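Local coordinates for SusD superfamily protein (Bacteroides fragilis, PDB 3L22) that is of undetermined detailed function but, as a SusD-family protein of the bacterial outer membrane, probably binds sugars for uptake, at residues Arg326-Leu331 / Arg356-Asp361; Ser350-Val355 / Lys378-Asn383. All coordinates share one frame; numbering follows the deposited sequence.

How the contacts relate
Four segments on three successive helices build the two contacts. Going from the N terminus, residues 326-331 open helix 327-339, residues 350-355 and then 356-361 lie on or just beyond helix 345-359, and residues 378-383 belong to helix 374-388. Contact 1 closes a loop of 24 mostly helical residues; contact 2 closes one of 22 residues, much of it the connection after helix 345-359. Because 350-355 falls inside the first loop and 356-361 inside the second, the contacts cross rather than nest. Their centres are about 9 Å apart, and Leu331 CB packs on Val355 CG2 at 3.5 Å. Helix 345-359 is thus tied to the helices before and after it.

Contact 1: residues Arg326-Leu331 / Arg356-Asp361; sequences RYAETL and RGRSVD. With EDO (1,2-ethanediol), chain B; EDO (1,2-ethanediol), chain C.
Arg358 meets both Arg326 and Ala328 through a single atom, NH2. This nitrogen lies 3.6 Å from Arg326 NH1, and each guanidinium offers the other its edge, near the plane, with the two planes turned 51° apart. The same Arg358 NH2 comes within 3.9 Å of Ala328 CB, a methyl directed at the other segment. Arg358 gets there by bending: chi2 is -97° and chi3 -64°, which folds the chain at two successive bonds. Arg326, extended from CG to NE, sits at the N-cap position of helix 327-339, and its carbonyl O takes the amide of Glu329 at 2.9 Å. The contact joins the start of that helix to the C-terminal part of helix 345-359; the two run in roughly opposite directions, an antiparallel helical pair consistent with the TPR-like clan of this family. Shared carboxylates probably make the close approach of two arginines tolerable. Glu388 OE2 forms salt bridges with Arg326 NH1 and Arg358 NH2, while Glu248 reaches Arg326 NH1 with OE2 and Arg358 NH1 with OE1, so that their negative charge probably offsets the positive charge of the buried pair. At nearest atoms, Arg358 is about 4 Å from zinc-binding Glu234 and 5 Å from bound zinc.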
loop_
_atom_site.group_PDB
_atom_site.type_symbol
_atom_site.label_atom_id
_atom_site.label_comp_id
_atom_site.label_asym_id
_atom_site.label_seq_id
_atom_site.Cartn_x
_atom_site.Cartn_y
_atom_site.Cartn_z
ATOM N N ARG A 326 3.010 5.788 -6.977
ATOM C CA ARG A 326 3.566 6.366 -8.195
ATOM C C ARG A 326 2.462 6.907 -9.081
ATOM O O ARG A 326 1.264 6.582 -8.896
ATOM C CB ARG A 326 4.484 5.358 -8.916
ATOM C CG ARG A 326 3.888 4.118 -9.405
ATOM C CD ARG A 326 4.973 3.221 -9.989
ATOM N NE ARG A 326 4.532 1.880 -10.312
ATOM C CZ ARG A 326 3.929 1.493 -11.453
ATOM N NH1 ARG A 326 3.646 2.341 -12.440
ATOM N NH2 ARG A 326 3.598 0.215 -11.622
ATOM N N TYR A 327 2.852 7.743 -10.040
ATOM C CA TYR A 327 1.880 8.530 -10.781
ATOM C C TYR A 327 0.888 7.736 -11.642
ATOM O O TYR A 327 -0.221 8.212 -11.862
ATOM C CB TYR A 327 2.603 9.598 -11.607
ATOM C CG TYR A 327 1.707 10.632 -12.246
ATOM C CD1 TYR A 327 0.802 11.380 -11.498
ATOM C CD2 TYR A 327 1.806 10.900 -13.608
ATOM C CE1 TYR A 327 -0.042 12.294 -12.109
ATOM C CE2 TYR A 327 1.000 11.851 -14.225
ATOM C CZ TYR A 327 0.092 12.542 -13.472
ATOM O OH TYR A 327 -0.668 13.473 -14.102
ATOM N N ALA A 328 1.248 6.562 -12.160
ATOM C CA ALA A 328 0.249 5.750 -12.845
ATOM C C ALA A 328 -0.911 5.441 -11.904
ATOM O O ALA A 328 -2.054 5.334 -12.363
ATOM C CB ALA A 328 0.835 4.454 -13.420
ATOM N N GLU A 329 -0.647 5.287 -10.604
ATOM C CA GLU A 329 -1.717 5.073 -9.645
ATOM C C GLU A 329 -2.634 6.311 -9.524
ATOM O O GLU A 329 -3.881 6.183 -9.465
ATOM C CB GLU A 329 -1.212 4.690 -8.247
ATOM C CG GLU A 329 -2.338 4.075 -7.400
ATOM C CD GLU A 329 -2.064 4.125 -5.913
ATOM O OE1 GLU A 329 -0.859 4.000 -5.507
ATOM O OE2 GLU A 329 -3.052 4.302 -5.148
ATOM N N THR A 330 -2.015 7.488 -9.450
ATOM C CA THR A 330 -2.765 8.746 -9.403
ATOM C C THR A 330 -3.800 8.745 -10.529
ATOM O O THR A 330 -4.970 8.999 -10.299
ATOM C CB THR A 330 -1.860 9.955 -9.583
ATOM O OG1 THR A 330 -0.713 9.852 -8.714
ATOM C CG2 THR A 330 -2.650 11.299 -9.365
ATOM N N LEU A 331 -3.358 8.419 -11.735
ATOM C CA LEU A 331 -4.220 8.455 -12.926
ATOM C C LEU A 331 -5.335 7.393 -12.927
ATOM O O LEU A 331 -6.485 7.707 -13.239
ATOM C CB LEU A 331 -3.342 8.337 -14.196
ATOM C CG LEU A 331 -2.371 9.525 -14.455
ATOM C CD1 LEU A 331 -1.452 9.253 -15.643
ATOM C CD2 LEU A 331 -3.099 10.854 -14.654
ATOM N N ARG A 356 -2.690 3.239 -20.042
ATOM C CA ARG A 356 -2.594 2.078 -20.929
ATOM C C ARG A 356 -1.706 2.385 -22.132
ATOM O O ARG A 356 -0.904 1.550 -22.542
ATOM C CB ARG A 356 -3.980 1.614 -21.387
ATOM C CG ARG A 356 -3.985 0.358 -22.278
ATOM C CD ARG A 356 -5.394 -0.169 -22.551
ATOM N NE ARG A 356 -5.373 -1.361 -23.403
ATOM C CZ ARG A 356 -5.164 -2.610 -22.978
ATOM N NH1 ARG A 356 -4.999 -2.893 -21.699
ATOM N NH2 ARG A 356 -5.142 -3.607 -23.849
ATOM N N GLY A 357 -1.870 3.571 -22.712
ATOM C CA GLY A 357 -1.053 4.016 -23.850
ATOM C C GLY A 357 0.436 4.101 -23.591
ATOM O O GLY A 357 1.234 4.017 -24.518
ATOM N N ARG A 358 0.829 4.282 -22.334
ATOM C CA ARG A 358 2.243 4.221 -21.995
ATOM C C ARG A 358 2.849 2.840 -22.305
ATOM O O ARG A 358 4.014 2.762 -22.749
ATOM C CB ARG A 358 2.497 4.712 -20.581
ATOM C CG ARG A 358 3.990 4.816 -20.197
ATOM C CD ARG A 358 4.505 3.623 -19.451
ATOM N NE ARG A 358 3.888 3.395 -18.148
ATOM C CZ ARG A 358 4.326 3.864 -16.977
ATOM N NH1 ARG A 358 5.387 4.668 -16.904
ATOM N NH2 ARG A 358 3.689 3.533 -15.852
ATOM N N SER A 359 2.053 1.775 -22.123
ATOM C CA SER A 359 2.540 0.410 -22.287
ATOM C C SER A 359 2.039 -0.346 -23.535
ATOM O O SER A 359 2.676 -1.318 -23.953
ATOM C CB SER A 359 2.192 -0.391 -21.028
ATOM O OG SER A 359 2.897 0.102 -19.893
ATOM N N VAL A 360 0.887 0.066 -24.074
ATOM C CA VAL A 360 0.183 -0.660 -25.155
ATOM C C VAL A 360 -0.056 0.306 -26.299
ATOM O O VAL A 360 -0.692 1.302 -26.108
ATOM C CB VAL A 360 -1.206 -1.220 -24.682
ATOM C CG1 VAL A 360 -1.992 -1.887 -25.838
ATOM C CG2 VAL A 360 -1.029 -2.252 -23.504
ATOM N N ASP A 361 0.443 0.015 -27.483
ATOM C CA ASP A 361 0.177 0.857 -28.670
ATOM C C ASP A 361 -1.308 0.905 -29.067
ATOM O O ASP A 361 -1.918 -0.128 -29.362
ATOM C CB ASP A 361 0.965 0.297 -29.842
ATOM C CG ASP A 361 0.759 1.087 -31.134
ATOM O OD1 ASP A 361 0.699 2.337 -31.113
ATOM O OD2 ASP A 361 0.665 0.431 -32.187
HETATM C C1 EDO B . -5.818 2.371 -4.405
HETATM O O1 EDO B . -4.793 2.332 -5.374
HETATM C C2 EDO B . -5.649 1.311 -3.304
HETATM O O2 EDO B . -6.882 1.420 -2.525
HETATM C C1 EDO C . -4.939 15.861 -13.972
HETATM O O1 EDO C . -5.629 16.825 -13.162
HETATM C C2 EDO C . -4.936 14.471 -13.330
HETATM O O2 EDO C . -3.631 13.907 -12.990
#

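Contact 2: residues Ser350-Val355 / Lys378-Asn383; sequences SLLKQV and KEAIYN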
loop_
_atom_site.group_PDB
_atom_site.type_symbol
_atom_site.label_atom_id
_atom_site.label_comp_id
_atom_site.label_asym_id
_atom_site.label_seq_id
_atom_site.Cartn_x
_atom_site.Cartn_y
_atom_site.Cartn_z
ATOM N N SER A 350 -10.072 9.356 -20.704
ATOM C CA SER A 350 -8.816 10.037 -21.051
ATOM C C SER A 350 -7.706 9.660 -20.059
ATOM O O SER A 350 -6.560 9.436 -20.462
ATOM C CB SER A 350 -8.998 11.553 -21.160
ATOM O OG SER A 350 -8.983 12.158 -19.887
ATOM N N LEU A 351 -8.056 9.528 -18.775
ATOM C CA LEU A 351 -7.105 9.107 -17.744
ATOM C C LEU A 351 -6.627 7.657 -17.991
ATOM O O LEU A 351 -5.414 7.390 -17.962
ATOM C CB LEU A 351 -7.726 9.265 -16.344
ATOM C CG LEU A 351 -7.998 10.697 -15.857
ATOM C CD1 LEU A 351 -8.960 10.761 -14.648
ATOM C CD2 LEU A 351 -6.700 11.471 -15.565
ATOM N N LEU A 352 -7.573 6.737 -18.240
ATOM C CA LEU A 352 -7.252 5.330 -18.585
ATOM C C LEU A 352 -6.320 5.279 -19.788
ATOM O O LEU A 352 -5.308 4.572 -19.759
ATOM C CB LEU A 352 -8.511 4.484 -18.866
ATOM C CG LEU A 352 -8.334 3.012 -19.258
ATOM C CD1 LEU A 352 -7.457 2.277 -18.193
ATOM C CD2 LEU A 352 -9.675 2.297 -19.457
ATOM N N LYS A 353 -6.614 6.062 -20.822
ATOM C CA LYS A 353 -5.789 6.041 -22.020
ATOM C C LYS A 353 -4.342 6.476 -21.737
ATOM O O LYS A 353 -3.398 5.911 -22.318
ATOM C CB LYS A 353 -6.410 6.873 -23.136
ATOM C CG LYS A 353 -7.621 6.210 -23.767
ATOM C CD LYS A 353 -8.452 7.158 -24.603
ATOM C CE LYS A 353 -7.848 7.376 -25.997
ATOM N NZ LYS A 353 -8.831 7.836 -27.047
ATOM N N GLN A 354 -4.132 7.441 -20.847
ATOM C CA GLN A 354 -2.765 7.835 -20.541
ATOM C C GLN A 354 -1.946 6.673 -20.018
ATOM O O GLN A 354 -0.810 6.459 -20.455
ATOM C CB GLN A 354 -2.676 8.933 -19.476
ATOM C CG GLN A 354 -3.093 10.275 -19.904
ATOM C CD GLN A 354 -2.832 11.316 -18.817
ATOM O OE1 GLN A 354 -1.685 11.512 -18.377
ATOM N NE2 GLN A 354 -3.893 11.982 -18.384
ATOM N N VAL A 355 -2.514 5.933 -19.077
ATOM C CA VAL A 355 -1.766 4.853 -18.449
ATOM C C VAL A 355 -1.598 3.684 -19.416
ATOM O O VAL A 355 -0.471 3.216 -19.605
ATOM C CB VAL A 355 -2.393 4.406 -17.132
ATOM C CG1 VAL A 355 -1.655 3.166 -16.554
ATOM C CG2 VAL A 355 -2.390 5.600 -16.117
ATOM N N LYS A 378 -15.678 0.644 -16.073
ATOM C CA LYS A 378 -15.141 0.344 -14.744
ATOM C C LYS A 378 -14.253 -0.891 -14.759
ATOM O O LYS A 378 -13.148 -0.894 -14.184
ATOM C CB LYS A 378 -16.257 0.166 -13.732
ATOM C CG LYS A 378 -16.976 1.491 -13.403
ATOM C CD LYS A 378 -18.005 1.335 -12.319
ATOM C CE LYS A 378 -18.755 2.644 -12.008
ATOM N NZ LYS A 378 -19.533 3.106 -13.180
ATOM N N GLU A 379 -14.706 -1.939 -15.427
ATOM C CA GLU A 379 -13.916 -3.161 -15.494
ATOM C C GLU A 379 -12.577 -2.939 -16.202
ATOM O O GLU A 379 -11.573 -3.490 -15.786
ATOM C CB GLU A 379 -14.700 -4.248 -16.194
ATOM C CG GLU A 379 -13.967 -5.582 -16.252
ATOM C CD GLU A 379 -14.916 -6.813 -16.433
ATOM O OE1 GLU A 379 -16.045 -6.823 -15.819
ATOM O OE2 GLU A 379 -14.506 -7.736 -17.217
ATOM N N ALA A 380 -12.559 -2.120 -17.255
ATOM C CA ALA A 380 -11.295 -1.810 -17.926
ATOM C C ALA A 380 -10.339 -1.070 -16.988
ATOM O O ALA A 380 -9.138 -1.286 -17.028
ATOM C CB ALA A 380 -11.536 -0.973 -19.205
ATOM N N ILE A 381 -10.877 -0.193 -16.154
ATOM C CA ILE A 381 -10.044 0.522 -15.178
ATOM C C ILE A 381 -9.519 -0.446 -14.109
ATOM O O ILE A 381 -8.309 -0.440 -13.815
ATOM C CB ILE A 381 -10.808 1.706 -14.526
ATOM C CG1 ILE A 381 -11.124 2.780 -15.589
ATOM C CG2 ILE A 381 -9.981 2.284 -13.319
ATOM C CD1 ILE A 381 -12.240 3.776 -15.210
ATOM N N TYR A 382 -10.398 -1.314 -13.579
ATOM C CA TYR A 382 -9.960 -2.306 -12.591
ATOM C C TYR A 382 -8.871 -3.239 -13.129
ATOM O O TYR A 382 -7.892 -3.497 -12.439
ATOM C CB TYR A 382 -11.113 -3.156 -12.073
ATOM C CG TYR A 382 -12.287 -2.401 -11.473
ATOM C CD1 TYR A 382 -12.146 -1.135 -10.926
ATOM C CD2 TYR A 382 -13.558 -2.968 -11.464
ATOM C CE1 TYR A 382 -13.260 -0.439 -10.392
ATOM C CE2 TYR A 382 -14.686 -2.279 -10.895
ATOM C CZ TYR A 382 -14.503 -1.021 -10.390
ATOM O OH TYR A 382 -15.567 -0.336 -9.866
ATOM N N ASN A 383 -9.053 -3.707 -14.376
ATOM C CA ASN A 383 -8.086 -4.587 -15.002
ATOM C C ASN A 383 -6.750 -3.894 -15.285
ATOM O O ASN A 383 -5.711 -4.479 -15.061
ATOM C CB ASN A 383 -8.635 -5.180 -16.299
ATOM C CG ASN A 383 -9.639 -6.286 -16.056
ATOM O OD1 ASN A 383 -9.603 -6.960 -15.022
ATOM N ND2 ASN A 383 -10.542 -6.476 -17.005
#
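Leu352 reaches across to Ala380 and Ile381 with its CD2 methyl, and no hydrogen bond links the segments. The closest approach is methyl to methyl, with Leu352 CD2 3.8 Å from Ala380 CB; the same CD2 lies 4.2 Å from Ile381 CG1, so it touches both neighbours in sequence. Its other branch, CD1, comes to 4.1 Å from the carbonyl O of Ala380. An extended first torsion (chi1 179°) carries CG away from the Leu352 backbone N, and chi2 of 54° sets CD2 against Ala380 CB and Ile381 CG1, with CD1 over toward the Ala380 carbonyl. Leu352 and Ala380 aim their CB atoms at the opposite helix. Backbones come together at Leu352 and Ile381, whose CA atoms are 6.5 Å apart. Helices 345-359 and 374-388 run in the same general direction here, parallel neighbours in the alpha-helical part of the SusD fold, with the chain returning between them through the connecting segment. Regular helix turns set these positions: Gln354 N bonds to Ser350 O at 3.2 Å, and Tyr382 N to Lys378 O at 2.8 Å. Further out, Leu372 of the connection packs on Ala380, and Leu352 also packs on Glu384, one turn beyond Ala380.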